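Local coordinates for surface-associated protein CshA (Streptococcus gordonii, PDB 5L2D) that is a cell-wall adhesin that binds host fibronectin through a proposed catch-clamp mechanism, the crystallised piece being its second non-repetitive domain, at residues E61-N66 / N87-Y92; K94-Y99 / L133-V138; T199-D204 / P247-S252. One frame throughout, in Å; residues are numbered along the deposited sequence.

Contact 1. Residues E61-N66 / N87-Y92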
ATOM      1  N   GLU A  61       1.579   2.134 -12.239  1.00 61.52           N
ATOM      2  CA  GLU A  61       2.560   3.023 -11.657  1.00 62.18           C
ATOM      3  C   GLU A  61       3.365   2.377 -10.535  1.00 62.94           C
ATOM      4  O   GLU A  61       2.856   1.572  -9.749  1.00 63.27           O
ATOM      5  CB  GLU A  61       1.894   4.301 -11.149  1.00 65.10           C
ATOM      6  CG  GLU A  61       2.925   5.382 -10.887  1.00 79.61           C
ATOM      7  CD  GLU A  61       2.348   6.786 -10.809  1.00 94.11           C
ATOM      8  OE1 GLU A  61       1.544   7.043  -9.885  1.00108.76           O
ATOM      9  OE2 GLU A  61       2.734   7.642 -11.647  1.00 94.72           O
ATOM     10  N   LEU A  62       4.638   2.738 -10.485  1.00 62.66           N
ATOM     11  CA  LEU A  62       5.521   2.377  -9.378  1.00 59.85           C
ATOM     12  C   LEU A  62       6.196   3.622  -8.776  1.00 58.16           C
ATOM     13  O   LEU A  62       7.328   3.924  -9.092  1.00 60.43           O
ATOM     14  CB  LEU A  62       6.575   1.377  -9.856  1.00 51.65           C
ATOM     15  CG  LEU A  62       6.041  -0.011 -10.196  1.00 54.41           C
ATOM     16  CD1 LEU A  62       7.066  -0.848 -10.964  1.00 55.02           C
ATOM     17  CD2 LEU A  62       5.619  -0.749  -8.942  1.00 51.06           C
ATOM     18  N   LYS A  63       5.492   4.351  -7.925  1.00 59.04           N
ATOM     19  CA  LYS A  63       6.092   5.467  -7.244  1.00 57.05           C
ATOM     20  C   LYS A  63       5.629   5.478  -5.808  1.00 59.47           C
ATOM     21  O   LYS A  63       4.575   4.919  -5.486  1.00 57.19           O
ATOM     22  CB  LYS A  63       5.678   6.765  -7.893  1.00 64.84           C
ATOM     23  CG  LYS A  63       6.188   7.001  -9.300  1.00 68.43           C
ATOM     24  CD  LYS A  63       5.678   8.368  -9.778  1.00 75.39           C
ATOM     25  CE  LYS A  63       6.366   8.840 -11.061  1.00 81.55           C
ATOM     26  NZ  LYS A  63       7.853   8.935 -10.932  1.00 78.03           N
ATOM     27  N   PRO A  64       6.416   6.121  -4.933  1.00 65.39           N
ATOM     28  CA  PRO A  64       6.126   6.248  -3.516  1.00 66.22           C
ATOM     29  C   PRO A  64       5.175   7.364  -3.193  1.00 61.94           C
ATOM     30  O   PRO A  64       4.969   8.245  -4.022  1.00 65.30           O
ATOM     31  CB  PRO A  64       7.483   6.603  -2.936  1.00 67.91           C
ATOM     32  CG  PRO A  64       8.119   7.410  -4.012  1.00 67.61           C
ATOM     33  CD  PRO A  64       7.783   6.596  -5.223  1.00 71.47           C
ATOM     34  N   PHE A  65       4.694   7.340  -1.951  1.00 56.00           N
ATOM     35  CA  PHE A  65       3.650   8.227  -1.467  1.00 51.82           C
ATOM     36  C   PHE A  65       3.971   9.673  -1.570  1.00 56.51           C
ATOM     37  O   PHE A  65       3.061  10.489  -1.796  1.00 61.09           O
ATOM     38  CB  PHE A  65       3.359   7.967  -0.023  1.00 50.14           C
ATOM     39  CG  PHE A  65       2.095   8.605   0.472  1.00 51.43           C
ATOM     40  CD1 PHE A  65       0.882   8.189   0.024  1.00 49.12           C
ATOM     41  CD2 PHE A  65       2.120   9.583   1.451  1.00 57.52           C
ATOM     42  CE1 PHE A  65      -0.294   8.719   0.531  1.00 45.03           C
ATOM     43  CE2 PHE A  65       0.944  10.132   1.962  1.00 51.43           C
ATOM     44  CZ  PHE A  65      -0.271   9.694   1.493  1.00 48.24           C
ATOM     45  N   ASN A  66       5.238  10.023  -1.393  1.00 56.46           N
ATOM     46  CA  ASN A  66       5.604  11.446  -1.450  1.00 60.00           C
ATOM     47  C   ASN A  66       5.502  12.076  -2.860  1.00 63.64           C
ATOM     48  O   ASN A  66       5.842  13.272  -3.047  1.00 65.25           O
ATOM     49  CB  ASN A  66       6.972  11.701  -0.824  1.00 58.83           C
ATOM     50  CG  ASN A  66       8.034  10.764  -1.331  1.00 60.39           C
ATOM     51  OD1 ASN A  66       7.796   9.578  -1.442  1.00 65.50           O
ATOM     52  ND2 ASN A  66       9.223  11.283  -1.606  1.00 61.22           N
ATOM     53  N   ASN A  87       8.341  13.230  -9.227  1.00 59.99           N
ATOM     54  CA  ASN A  87       9.220  12.300  -9.918  1.00 63.06           C
ATOM     55  C   ASN A  87       9.993  11.376  -9.002  1.00 63.43           C
ATOM     56  O   ASN A  87      10.953  10.748  -9.436  1.00 63.74           O
ATOM     57  CB  ASN A  87      10.216  13.085 -10.741  1.00 64.58           C
ATOM     58  CG  ASN A  87       9.536  14.088 -11.637  1.00 73.18           C
ATOM     59  OD1 ASN A  87       9.764  15.296 -11.530  1.00 68.78           O
ATOM     60  ND2 ASN A  87       8.654  13.595 -12.508  1.00 78.93           N
ATOM     61  N   ALA A  88       9.590  11.280  -7.741  1.00 64.71           N
ATOM     62  CA  ALA A  88      10.253  10.367  -6.827  1.00 64.28           C
ATOM     63  C   ALA A  88      10.089   8.991  -7.388  1.00 64.09           C
ATOM     64  O   ALA A  88       9.035   8.676  -7.939  1.00 59.16           O
ATOM     65  CB  ALA A  88       9.610  10.428  -5.462  1.00 66.40           C
ATOM     66  N   ILE A  89      11.113   8.165  -7.252  1.00 67.11           N
ATOM     67  CA  ILE A  89      10.935   6.756  -7.587  1.00 67.76           C
ATOM     68  C   ILE A  89      11.023   5.908  -6.341  1.00 67.17           C
ATOM     69  O   ILE A  89      11.304   6.408  -5.259  1.00 66.54           O
ATOM     70  CB  ILE A  89      11.935   6.273  -8.632  1.00 73.57           C
ATOM     71  CG1 ILE A  89      13.381   6.660  -8.242  1.00 76.17           C
ATOM     72  CG2 ILE A  89      11.550   6.862  -9.974  1.00 74.01           C
ATOM     73  CD1 ILE A  89      14.392   5.557  -8.468  1.00 68.62           C
ATOM     74  N   ASN A  90      10.697   4.634  -6.502  1.00 69.20           N
ATOM     75  CA  ASN A  90      10.759   3.671  -5.422  1.00 66.60           C
ATOM     76  C   ASN A  90      12.236   3.550  -5.046  1.00 73.01           C
ATOM     77  O   ASN A  90      13.082   3.259  -5.912  1.00 78.24           O
ATOM     78  CB  ASN A  90      10.173   2.313  -5.874  1.00 64.08           C
ATOM     79  CG  ASN A  90       8.622   2.290  -5.967  1.00 64.70           C
ATOM     80  OD1 ASN A  90       7.907   3.247  -5.638  1.00 63.20           O
ATOM     81  ND2 ASN A  90       8.107   1.163  -6.414  1.00 62.40           N
ATOM     82  N   SER A  91      12.544   3.807  -3.768  1.00 74.40           N
ATOM     83  CA  SER A  91      13.926   3.987  -3.282  1.00 71.21           C
ATOM     84  C   SER A  91      14.235   3.278  -1.995  1.00 71.60           C
ATOM     85  O   SER A  91      13.339   2.969  -1.226  1.00 72.28           O
ATOM     86  CB  SER A  91      14.147   5.451  -2.966  1.00 68.85           C
ATOM     87  OG  SER A  91      14.311   6.170  -4.136  1.00 83.80           O
ATOM     88  N   TYR A  92      15.523   3.096  -1.722  1.00 75.63           N
ATOM     89  CA  TYR A  92      15.968   2.890  -0.336  1.00 75.34           C
ATOM     90  C   TYR A  92      15.882   4.184   0.450  1.00 79.13           C
ATOM     91  O   TYR A  92      16.110   5.253  -0.123  1.00 74.81           O
ATOM     92  CB  TYR A  92      17.401   2.387  -0.289  1.00 72.11           C
ATOM     93  CG  TYR A  92      17.477   0.962  -0.720  1.00 69.76           C
ATOM     94  CD1 TYR A  92      16.968  -0.061   0.087  1.00 70.39           C
ATOM     95  CD2 TYR A  92      18.002   0.631  -1.959  1.00 69.07           C
ATOM     96  CE1 TYR A  92      17.015  -1.388  -0.329  1.00 69.22           C
ATOM     97  CE2 TYR A  92      18.054  -0.684  -2.386  1.00 66.89           C
ATOM     98  CZ  TYR A  92      17.565  -1.679  -1.573  1.00 65.17           C
ATOM     99  OH  TYR A  92      17.641  -2.952  -2.028  1.00 59.90           O
TER
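K63 meets A88 where two loops cross at the margin of the larger antiparallel sheet of this domain: one leaves strand 53-61, the other leads into strand 91-92, and their paths run 111° apart. The aliphatic chain of K63 passes over the A88 carbonyl, with CG 3.6 Å from A88 O, and the final bend at chi4 (-58°) turns the ammonium back so that NZ donates to A88 O at 3.2 Å. The donor stands 45° out of the carbonyl plane, so the bond approaches from above the peptide. On the apolar side, the P64 ring packs against the methyl of A88, P64 CG lying 3.7 Å from A88 CB. N66 ND2 also touches A88 CB at 4.0 Å, while its OD1 accepts from N139.

N90 fills the next position along. Its side chain meets that of L62 at about a right angle, N90 ND2 resting 3.8 Å from L62 CB, while N90 OD1 lies 3.4 Å from P64 CD. The proline nitrogen beside it has no hydrogen to give, and this oxygen instead accepts from the backbone N of G141.

The second shell positions both loops, a worked example of a strand ordering the loops beside it. G141 and N139 both belong to strand 138-150, and K143 of the same strand forms a salt bridge with E61. One long strand thus holds side chains from both loops in place. At the start of strand 91-92, S91 OG donates to I89 O at 3.2 Å.

Contact 2. Residues K94-Y99 / L133-V138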
ATOM      1  N   LYS A  94      17.079   7.191   2.792  1.00 91.42           N
ATOM      2  CA  LYS A  94      18.409   7.845   2.725  1.00 95.45           C
ATOM      3  C   LYS A  94      19.205   7.521   3.997  1.00 97.35           C
ATOM      4  O   LYS A  94      18.656   7.523   5.106  1.00 91.67           O
ATOM      5  CB  LYS A  94      18.303   9.374   2.481  1.00 87.67           C
ATOM      6  N   GLY A  95      20.490   7.212   3.827  1.00 97.50           N
ATOM      7  CA  GLY A  95      21.321   6.755   4.939  1.00 95.18           C
ATOM      8  C   GLY A  95      20.992   5.325   5.347  1.00 94.88           C
ATOM      9  O   GLY A  95      20.804   5.005   6.514  1.00106.86           O
ATOM     10  N   TYR A  96      20.891   4.461   4.362  1.00 93.33           N
ATOM     11  CA  TYR A  96      20.882   3.037   4.590  1.00 89.48           C
ATOM     12  C   TYR A  96      21.911   2.505   3.594  1.00 94.68           C
ATOM     13  O   TYR A  96      22.182   3.119   2.548  1.00 92.24           O
ATOM     14  CB  TYR A  96      19.476   2.476   4.402  1.00 85.69           C
ATOM     15  CG  TYR A  96      19.371   0.972   4.236  1.00 89.89           C
ATOM     16  CD1 TYR A  96      19.087   0.132   5.324  1.00 85.66           C
ATOM     17  CD2 TYR A  96      19.506   0.390   2.972  1.00 84.43           C
ATOM     18  CE1 TYR A  96      18.961  -1.244   5.148  1.00 85.76           C
ATOM     19  CE2 TYR A  96      19.390  -0.980   2.785  1.00 76.94           C
ATOM     20  CZ  TYR A  96      19.115  -1.798   3.864  1.00 85.33           C
ATOM     21  OH  TYR A  96      18.989  -3.163   3.651  1.00 79.40           O
ATOM     22  N   LYS A  97      22.523   1.392   3.957  1.00 96.22           N
ATOM     23  CA  LYS A  97      23.716   0.901   3.256  1.00 96.55           C
ATOM     24  C   LYS A  97      23.616   0.730   1.715  1.00 96.28           C
ATOM     25  O   LYS A  97      24.622   0.799   1.006  1.00 86.29           O
ATOM     26  CB  LYS A  97      24.221  -0.377   3.942  1.00 95.26           C
ATOM     27  CG  LYS A  97      23.161  -1.411   4.278  1.00 91.98           C
ATOM     28  CD  LYS A  97      22.942  -2.318   3.085  1.00 92.91           C
ATOM     29  CE  LYS A  97      23.796  -3.569   3.157  1.00 85.56           C
ATOM     30  NZ  LYS A  97      23.143  -4.537   4.076  1.00 89.62           N
ATOM     31  N   ASP A  98      22.411   0.534   1.194  1.00101.05           N
ATOM     32  CA  ASP A  98      22.215   0.458  -0.257  1.00 94.29           C
ATOM     33  C   ASP A  98      21.596   1.716  -0.886  1.00 87.41           C
ATOM     34  O   ASP A  98      21.311   1.737  -2.093  1.00 84.71           O
ATOM     35  CB  ASP A  98      21.377  -0.770  -0.596  1.00 92.66           C
ATOM     36  CG  ASP A  98      22.000  -2.048  -0.086  1.00 88.68           C
ATOM     37  OD1 ASP A  98      23.188  -2.275  -0.398  1.00 86.87           O
ATOM     38  OD2 ASP A  98      21.311  -2.812   0.632  1.00 75.59           O
ATOM     39  N   TYR A  99      21.422   2.779  -0.116  1.00 77.96           N
ATOM     40  CA  TYR A  99      20.906   3.985  -0.726  1.00 84.73           C
ATOM     41  C   TYR A  99      21.628   4.337  -2.026  1.00 88.60           C
ATOM     42  O   TYR A  99      22.842   4.463  -2.040  1.00 84.02           O
ATOM     43  CB  TYR A  99      21.012   5.164   0.195  1.00 81.90           C
ATOM     44  CG  TYR A  99      20.388   6.353  -0.445  1.00 88.85           C
ATOM     45  CD1 TYR A  99      19.007   6.387  -0.668  1.00 97.59           C
ATOM     46  CD2 TYR A  99      21.156   7.429  -0.872  1.00 92.95           C
ATOM     47  CE1 TYR A  99      18.396   7.473  -1.277  1.00 94.14           C
ATOM     48  CE2 TYR A  99      20.555   8.533  -1.472  1.00105.14           C
ATOM     49  CZ  TYR A  99      19.177   8.549  -1.672  1.00102.60           C
ATOM     50  OH  TYR A  99      18.583   9.631  -2.266  1.00 90.37           O
ATOM     51  N   LEU A 133       7.781  -6.009  -1.643  1.00 71.71           N
ATOM     52  CA  LEU A 133       9.066  -5.581  -2.172  1.00 77.62           C
ATOM     53  C   LEU A 133      10.070  -6.152  -1.215  1.00 83.86           C
ATOM     54  O   LEU A 133      10.131  -5.709  -0.059  1.00 92.16           O
ATOM     55  CB  LEU A 133       9.193  -4.070  -2.212  1.00 73.59           C
ATOM     56  CG  LEU A 133      10.399  -3.601  -3.010  1.00 71.02           C
ATOM     57  CD1 LEU A 133      10.310  -2.099  -3.199  1.00 72.78           C
ATOM     58  CD2 LEU A 133      11.713  -3.955  -2.348  1.00 73.82           C
ATOM     59  N   PRO A 134      10.859  -7.138  -1.689  1.00 92.69           N
ATOM     60  CA  PRO A 134      11.664  -8.036  -0.857  1.00 92.20           C
ATOM     61  C   PRO A 134      13.018  -7.456  -0.405  1.00 86.45           C
ATOM     62  O   PRO A 134      14.067  -7.950  -0.794  1.00 91.35           O
ATOM     63  CB  PRO A 134      11.879  -9.218  -1.798  1.00 92.53           C
ATOM     64  CG  PRO A 134      12.040  -8.564  -3.137  1.00 89.91           C
ATOM     65  CD  PRO A 134      11.035  -7.444  -3.128  1.00 93.60           C
ATOM     66  N   ASP A 135      12.994  -6.409   0.403  1.00 83.14           N
ATOM     67  CA  ASP A 135      14.226  -5.847   0.946  1.00 87.22           C
ATOM     68  C   ASP A 135      13.842  -4.707   1.892  1.00 85.79           C
ATOM     69  O   ASP A 135      12.835  -4.038   1.701  1.00102.81           O
ATOM     70  CB  ASP A 135      15.179  -5.385  -0.176  1.00 86.98           C
ATOM     71  CG  ASP A 135      16.617  -5.102   0.310  1.00 90.13           C
ATOM     72  OD1 ASP A 135      17.046  -5.541   1.404  1.00 90.07           O
ATOM     73  OD2 ASP A 135      17.340  -4.431  -0.441  1.00 76.01           O
ATOM     74  N   ASP A 136      14.657  -4.508   2.916  1.00 87.60           N
ATOM     75  CA  ASP A 136      14.343  -3.600   4.006  1.00 85.59           C
ATOM     76  C   ASP A 136      14.521  -2.151   3.604  1.00 78.80           C
ATOM     77  O   ASP A 136      15.185  -1.859   2.615  1.00 82.88           O
ATOM     78  CB  ASP A 136      15.244  -3.906   5.216  1.00 87.98           C
ATOM     79  CG  ASP A 136      15.083  -5.358   5.743  1.00 89.07           C
ATOM     80  OD1 ASP A 136      14.006  -6.000   5.547  1.00 82.55           O
ATOM     81  OD2 ASP A 136      16.057  -5.839   6.370  1.00 89.48           O
ATOM     82  N   ALA A 137      13.903  -1.253   4.365  1.00 78.05           N
ATOM     83  CA  ALA A 137      14.257   0.181   4.343  1.00 76.94           C
ATOM     84  C   ALA A 137      14.026   0.849   2.992  1.00 82.74           C
ATOM     85  O   ALA A 137      14.933   1.472   2.401  1.00 77.11           O
ATOM     86  CB  ALA A 137      15.686   0.381   4.802  1.00 73.74           C
ATOM     87  N   VAL A 138      12.776   0.741   2.544  1.00 84.48           N
ATOM     88  CA  VAL A 138      12.334   1.291   1.263  1.00 75.87           C
ATOM     89  C   VAL A 138      11.081   2.144   1.449  1.00 69.63           C
ATOM     90  O   VAL A 138      10.237   1.870   2.292  1.00 66.92           O
ATOM     91  CB  VAL A 138      12.054   0.183   0.239  1.00 72.90           C
ATOM     92  CG1 VAL A 138      13.322  -0.203  -0.489  1.00 71.31           C
ATOM     93  CG2 VAL A 138      11.469  -1.034   0.947  1.00 82.18           C
TER
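The ring of Y96, the first residue of a type I beta turn from Y96 to Y99, lies between an alanine methyl and a lysine chain on the surface of the domain. A137 CB sits over one face, 3.7 Å from the ring centroid and 22° off the ring normal, which makes a CH-pi contact; the methyl is displaced toward the rim, with Y96 CD1 its nearest ring atom. Over the centre of the opposite face lies K97 CG, from the residue next in sequence. The Y92 ring lies alongside, roughly parallel to that of Y96 but not over either face. D136 O approaches the ring obliquely, near CZ.

At the phenol end the neighbours are polar, but none is close enough to bond across the loops. Y96 OH stands 3.8 Å from D135 OD1 and 4.1 Å from D136 CB, and the ring is steeply inclined to both carboxylates, its plane 71° from that of D135. With chi1 at 164°, CG opposite the backbone N, the tyrosine reaches across to the second loop.

The turn is closed by Y99 N to Y96 O at 2.8 Å. The facing loop begins with an inverse gamma turn centred on P134 and ends at A137, whose left-handed backbone conformation comes just before strand 138-150. That strand pairs through V138 with an antiparallel strand of the second subunit, and D136 packs on Q275 of that subunit, so the contact borders the interface. Beside the phenol, D98 OD2 is 4.4 Å from D135 OD2, to which Y92 OH also lies close. K97 NZ remains 6.7 Å from D135 OD1, too far for a salt bridge.

Contact 3. Residues T199-D204 / P247-S252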
ATOM      1  N   THR A 199      -5.619  -0.249  15.680  1.00 63.75           N
ATOM      2  CA  THR A 199      -5.515   1.100  16.204  1.00 67.93           C
ATOM      3  C   THR A 199      -4.734   2.016  15.282  1.00 69.57           C
ATOM      4  O   THR A 199      -3.792   1.594  14.613  1.00 69.78           O
ATOM      5  CB  THR A 199      -4.762   1.121  17.524  1.00 70.53           C
ATOM      6  OG1 THR A 199      -3.415   0.783  17.244  1.00 74.18           O
ATOM      7  CG2 THR A 199      -5.348   0.116  18.506  1.00 80.95           C
ATOM      8  N   VAL A 200      -5.073   3.295  15.315  1.00 59.95           N
ATOM      9  CA  VAL A 200      -4.512   4.214  14.369  1.00 58.09           C
ATOM     10  C   VAL A 200      -3.141   4.733  14.804  1.00 58.28           C
ATOM     11  O   VAL A 200      -2.967   5.184  15.921  1.00 69.93           O
ATOM     12  CB  VAL A 200      -5.478   5.399  14.141  1.00 56.51           C
ATOM     13  CG1 VAL A 200      -4.852   6.383  13.151  1.00 54.90           C
ATOM     14  CG2 VAL A 200      -6.853   4.892  13.686  1.00 52.66           C
ATOM     15  N   MET A 201      -2.178   4.724  13.908  1.00 56.86           N
ATOM     16  CA  MET A 201      -0.859   5.248  14.238  1.00 58.98           C
ATOM     17  C   MET A 201      -0.863   6.769  14.320  1.00 60.77           C
ATOM     18  O   MET A 201      -1.428   7.392  13.432  1.00 71.03           O
ATOM     19  CB  MET A 201       0.123   4.792  13.160  1.00 57.76           C
ATOM     20  CG  MET A 201       1.556   5.211  13.371  1.00 56.29           C
ATOM     21  SD  MET A 201       2.590   4.781  11.964  1.00 62.68           S
ATOM     22  CE  MET A 201       2.226   3.023  11.821  1.00 55.18           C
ATOM     23  N   THR A 202      -0.217   7.349  15.356  1.00 68.24           N
ATOM     24  CA  THR A 202      -0.130   8.836  15.582  1.00 65.47           C
ATOM     25  C   THR A 202       1.292   9.329  15.781  1.00 65.31           C
ATOM     26  O   THR A 202       2.181   8.501  15.957  1.00 79.89           O
ATOM     27  CB  THR A 202      -0.878   9.288  16.849  1.00 69.99           C
ATOM     28  OG1 THR A 202      -0.052   9.063  18.004  1.00 88.97           O
ATOM     29  CG2 THR A 202      -2.230   8.544  17.012  1.00 71.07           C
ATOM     30  N   GLU A 203       1.510  10.655  15.788  1.00 64.29           N
ATOM     31  CA  GLU A 203       2.848  11.243  16.109  1.00 73.37           C
ATOM     32  C   GLU A 203       3.182  11.069  17.627  1.00 80.28           C
ATOM     33  O   GLU A 203       4.362  10.859  17.969  1.00 81.52           O
ATOM     34  CB  GLU A 203       3.039  12.716  15.612  1.00 60.75           C
ATOM     35  N   ASP A 204       2.197  11.121  18.499  1.00 87.05           N
ATOM     36  CA  ASP A 204       2.506  10.924  19.892  1.00 89.32           C
ATOM     37  C   ASP A 204       3.049   9.523  19.995  1.00 85.59           C
ATOM     38  O   ASP A 204       3.958   9.252  20.743  1.00 86.19           O
ATOM     39  CB  ASP A 204       1.255  11.065  20.750  1.00 73.83           C
ATOM     40  N   PRO A 247      -2.084   4.906   7.596  1.00 55.10           N
ATOM     41  CA  PRO A 247      -1.341   3.871   8.328  1.00 58.58           C
ATOM     42  C   PRO A 247      -1.960   3.433   9.681  1.00 57.96           C
ATOM     43  O   PRO A 247      -2.147   4.263  10.571  1.00 64.66           O
ATOM     44  CB  PRO A 247       0.016   4.526   8.560  1.00 56.00           C
ATOM     45  CG  PRO A 247      -0.282   5.979   8.612  1.00 61.77           C
ATOM     46  CD  PRO A 247      -1.333   6.169   7.550  1.00 64.90           C
ATOM     47  N   ILE A 248      -2.300   2.146   9.791  1.00 56.54           N
ATOM     48  CA  ILE A 248      -2.640   1.514  11.070  1.00 60.51           C
ATOM     49  C   ILE A 248      -1.514   0.663  11.678  1.00 64.08           C
ATOM     50  O   ILE A 248      -0.486   0.392  11.061  1.00 63.27           O
ATOM     51  CB  ILE A 248      -3.817   0.552  10.944  1.00 60.06           C
ATOM     52  CG1 ILE A 248      -3.550  -0.516   9.870  1.00 67.38           C
ATOM     53  CG2 ILE A 248      -5.069   1.336  10.698  1.00 65.58           C
ATOM     54  CD1 ILE A 248      -4.187  -1.859  10.155  1.00 69.25           C
ATOM     55  N   ILE A 249      -1.761   0.244  12.911  1.00 78.21           N
ATOM     56  CA  ILE A 249      -0.970  -0.754  13.642  1.00 76.32           C
ATOM     57  C   ILE A 249      -1.840  -1.991  13.953  1.00 74.62           C
ATOM     58  O   ILE A 249      -3.004  -1.893  14.439  1.00 63.68           O
ATOM     59  CB  ILE A 249      -0.401  -0.073  14.892  1.00 75.48           C
ATOM     60  CG1 ILE A 249       0.987   0.461  14.553  1.00 84.01           C
ATOM     61  CG2 ILE A 249      -0.379  -0.989  16.089  1.00 77.18           C
ATOM     62  CD1 ILE A 249       1.560   1.389  15.597  1.00 90.56           C
ATOM     63  N   SER A 250      -1.307  -3.168  13.640  1.00 86.64           N
ATOM     64  CA  SER A 250      -2.097  -4.384  13.862  1.00103.26           C
ATOM     65  C   SER A 250      -1.999  -4.841  15.316  1.00104.63           C
ATOM     66  O   SER A 250      -1.010  -4.561  16.009  1.00 84.72           O
ATOM     67  CB  SER A 250      -1.729  -5.508  12.883  1.00102.76           C
ATOM     68  OG  SER A 250      -2.875  -5.825  12.091  1.00102.08           O
ATOM     69  N   ALA A 251      -3.049  -5.530  15.766  1.00113.27           N
ATOM     70  CA  ALA A 251      -3.162  -6.004  17.154  1.00114.00           C
ATOM     71  C   ALA A 251      -2.091  -7.036  17.577  1.00113.47           C
ATOM     72  O   ALA A 251      -1.291  -7.531  16.765  1.00106.51           O
ATOM     73  CB  ALA A 251      -4.568  -6.562  17.402  1.00107.33           C
ATOM     74  N   SER A 252      -2.080  -7.314  18.878  1.00119.14           N
ATOM     75  CA  SER A 252      -1.317  -8.420  19.443  1.00118.09           C
ATOM     76  C   SER A 252      -2.246  -9.621  19.622  1.00111.34           C
ATOM     77  O   SER A 252      -2.175 -10.584  18.863  1.00 95.21           O
ATOM     78  CB  SER A 252      -0.691  -8.028  20.789  1.00120.72           C
ATOM     79  OG  SER A 252       0.449  -7.204  20.618  1.00108.42           O
TER
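T199 and I249 face each other as a hydrogen-bonded pair in a three-stranded antiparallel sheet, with strand 198-200 at the edge and strand 244-250 in the middle. Both side chains leave the same face and slant across one another, T199 OG1 coming within 3.7 Å of I249 CG2. The next pair, V200 and I248, is non-hydrogen-bonded, and its side chains diverge; the end of I248 leads away, and its side chain packs on P256 of the second subunit.

M201 supplies the larger apolar contact. Its chain is extended through the first two torsions, with CG opposite the backbone N (chi1 -178°), and then bends at chi3 (-54°), which turns the terminal methyl toward strand 244-250. The M201 and I249 side chains cross at about a right angle, with M201 CE 3.9 Å from I249 CG1; the same methyl also touches the proline ring, M201 CE being 4.2 Å from P247 CB. Y172, from the strand on the far side of 244-250, and L231 add to the surroundings of the methionine.

The backbone ladder sets this register. I249 N donates to T199 O at 3.0 Å in a nearly straight bond, while the return bond from T199 N to I249 O is weak. Beyond the last bridge, M201 N makes one more weak bond, 3.4 Å to P247 O, just as the chain leaves the sheet. Only M201 and T202 separate strand 198-200 from helix 203-210: T202 occupies the N-cap, where its OG1 accepts from the backbone N of M205.

Overall arrangement
Contacts 1 and 2 adjoin, and both lie against strand 138-150, at whose start contact 2 ends: the first holds two loops beside it with a lysine-carbonyl bond, a proline-alanine contact and asparagine side chains, whereas the second depends on a tyrosine ring covered by an alanine methyl, with carboxylates near its hydroxyl. They touch through Y92, whose ring borders contact 2. Contact 3 belongs to the other, three-stranded sheet, its centre about 23 Å from those of the other two, and it relies on backbone pairing with methionine cover. Contacts 1 and 3 are partly buried; contact 2 is at the surface. All three reach the second subunit; in contact 2 the sheet itself runs on into it through V138.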